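Local coordinates for replication protein A (Methanococcus maripaludis, PDB 3E0E), which probably binds DNA, the piece here being one OB-fold domain of a longer archaeal replication protein, at residues 59-64 / 87-92. Residues are numbered along the deposited sequence; the frame is centred on the assembly and turned at random.
Sequences LADFEV and VDNIGI
Phe62 meets Ile90 face-on: the CG2 methyl of Ile90 sits over the middle of the Phe62 ring, 3.7 Å from its centroid and 10° off the ring normal, a textbook CH-pi contact. From CB, the Phe62 side chain leaves with CG anti to the backbone N (chi1 -175°), which carries the ring across to strand 89-92. CG, CD1 and CD2 all rest against that same methyl. Further out, Phe62 CE1 and CZ both come to 3.6 Å from Ile90 O, CZ also nears Gly91 CA, and CE2 touches Ile92 CG1 near the ring plane. Cut back to alanine, Phe62 would lose the whole ring, which would probably leave Ile90 CG2 without its aromatic face and open a gap beside Ile92 CG1. The other branch of Ile90 runs on to CD1, which meets Val64 CG2 at 3.8 Å; that CG2 in turn lies in the plane of the Phe62 ring, at its edge. At the two ends of the contact, Leu59 CD1 packs 3.6 Å from Asp88 O, by the corner and classic beta bulge opposite Ser73, and Ile92 CD1 lies 3.4 Å from Glu63 O. Ile90 also touches Leu42, Leu55, Ala70 and Val72, consistent with the loop closing one end of the OB barrel. With no hydrogen bond across, shape and apolar burial hold the segments, and no directional bond fixes their spacing.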
loop_
_atom_site.group_PDB
_atom_site.type_symbol
_atom_site.label_atom_id
_atom_site.label_comp_id
_atom_site.label_asym_id
_atom_site.label_seq_id
_atom_site.Cartn_x
_atom_site.Cartn_y
_atom_site.Cartn_z
ATOM N N LEU A 59 3.166 10.822 1.505
ATOM C CA LEU A 59 2.667 9.597 2.110
ATOM C C LEU A 59 3.804 8.650 2.478
ATOM O O LEU A 59 3.602 7.680 3.200
ATOM C CB LEU A 59 1.676 8.898 1.178
ATOM C CG LEU A 59 0.327 9.609 1.050
ATOM C CD1 LEU A 59 -0.600 8.776 0.184
ATOM C CD2 LEU A 59 -0.281 9.813 2.432
ATOM N N ALA A 60 5.007 8.928 1.985
ATOM C CA ALA A 60 6.140 8.075 2.310
ATOM C C ALA A 60 6.513 8.263 3.776
ATOM O O ALA A 60 7.260 7.469 4.341
ATOM C CB ALA A 60 7.330 8.406 1.414
ATOM N N ASP A 61 5.996 9.325 4.389
ATOM C CA ASP A 61 6.270 9.594 5.794
ATOM C C ASP A 61 5.094 9.225 6.688
ATOM O O ASP A 61 5.108 9.492 7.892
ATOM C CB ASP A 61 6.647 11.064 5.986
ATOM C CG ASP A 61 8.089 11.341 5.614
ATOM O OD1 ASP A 61 8.368 12.417 5.048
ATOM O OD2 ASP A 61 8.951 10.476 5.894
ATOM N N PHE A 62 4.076 8.605 6.098
ATOM C CA PHE A 62 2.908 8.180 6.860
ATOM C C PHE A 62 3.353 7.159 7.910
ATOM O O PHE A 62 4.106 6.233 7.602
ATOM C CB PHE A 62 1.879 7.540 5.930
ATOM C CG PHE A 62 0.593 7.188 6.610
ATOM C CD1 PHE A 62 -0.370 8.158 6.845
ATOM C CD2 PHE A 62 0.351 5.885 7.026
ATOM C CE1 PHE A 62 -1.566 7.833 7.490
ATOM C CE2 PHE A 62 -0.834 5.552 7.667
ATOM C CZ PHE A 62 -1.793 6.525 7.899
ATOM N N GLU A 63 2.892 7.326 9.146
ATOM C CA GLU A 63 3.271 6.411 10.214
ATOM C C GLU A 63 2.555 5.070 10.094
ATOM O O GLU A 63 1.388 4.937 10.451
ATOM C CB GLU A 63 2.987 7.039 11.585
ATOM C CG GLU A 63 1.545 7.477 11.791
ATOM C CD GLU A 63 1.272 7.983 13.198
ATOM O OE1 GLU A 63 1.856 9.016 13.591
ATOM O OE2 GLU A 63 0.472 7.340 13.913
ATOM N N VAL A 64 3.275 4.079 9.580
ATOM C CA VAL A 64 2.752 2.730 9.404
ATOM C C VAL A 64 3.758 1.761 10.003
ATOM O O VAL A 64 4.967 1.955 9.872
ATOM C CB VAL A 64 2.541 2.396 7.908
ATOM C CG1 VAL A 64 2.715 0.901 7.667
ATOM C CG2 VAL A 64 1.151 2.817 7.485
ATOM N N VAL A 87 -0.450 3.965 -4.044
ATOM C CA VAL A 87 -1.328 4.514 -3.027
ATOM C C VAL A 87 -1.732 5.966 -3.186
ATOM O O VAL A 87 -0.881 6.855 -3.319
ATOM C CB VAL A 87 -0.713 4.331 -1.624
ATOM C CG1 VAL A 87 -1.706 4.755 -0.557
ATOM C CG2 VAL A 87 -0.315 2.881 -1.428
ATOM N N ASP A 88 -3.044 6.190 -3.179
ATOM C CA ASP A 88 -3.624 7.529 -3.270
ATOM C C ASP A 88 -3.938 7.985 -1.850
ATOM O O ASP A 88 -3.766 9.152 -1.500
ATOM C CB ASP A 88 -4.924 7.503 -4.079
ATOM C CG ASP A 88 -4.688 7.276 -5.558
ATOM O OD1 ASP A 88 -5.623 6.816 -6.241
ATOM O OD2 ASP A 88 -3.572 7.570 -6.035
ATOM N N ASN A 89 -4.396 7.048 -1.028
ATOM C CA ASN A 89 -4.742 7.354 0.352
ATOM C C ASN A 89 -4.557 6.129 1.234
ATOM O O ASN A 89 -4.739 4.995 0.788
ATOM C CB ASN A 89 -6.197 7.830 0.437
ATOM C CG ASN A 89 -6.600 8.221 1.843
ATOM O OD1 ASN A 89 -7.345 7.503 2.516
ATOM N ND2 ASN A 89 -6.100 9.360 2.301
ATOM N N ILE A 90 -4.170 6.364 2.483
ATOM C CA ILE A 90 -3.976 5.277 3.432
ATOM C C ILE A 90 -4.409 5.706 4.833
ATOM O O ILE A 90 -4.209 6.854 5.241
ATOM C CB ILE A 90 -2.495 4.800 3.454
ATOM C CG1 ILE A 90 -2.337 3.631 4.433
ATOM C CG2 ILE A 90 -1.564 5.960 3.800
ATOM C CD1 ILE A 90 -1.000 2.909 4.306
ATOM N N GLY A 91 -5.033 4.777 5.547
ATOM C CA GLY A 91 -5.483 5.042 6.900
ATOM C C GLY A 91 -5.327 3.765 7.688
ATOM O O GLY A 91 -5.340 2.681 7.115
ATOM N N ILE A 92 -5.173 3.875 9.000
ATOM C CA ILE A 92 -5.014 2.690 9.829
ATOM C C ILE A 92 -6.356 2.232 10.394
ATOM O O ILE A 92 -7.044 2.984 11.088
ATOM C CB ILE A 92 -4.044 2.963 10.995
ATOM C CG1 ILE A 92 -2.681 3.383 10.444
ATOM C CG2 ILE A 92 -3.909 1.725 11.865
ATOM C CD1 ILE A 92 -1.715 3.848 11.494
#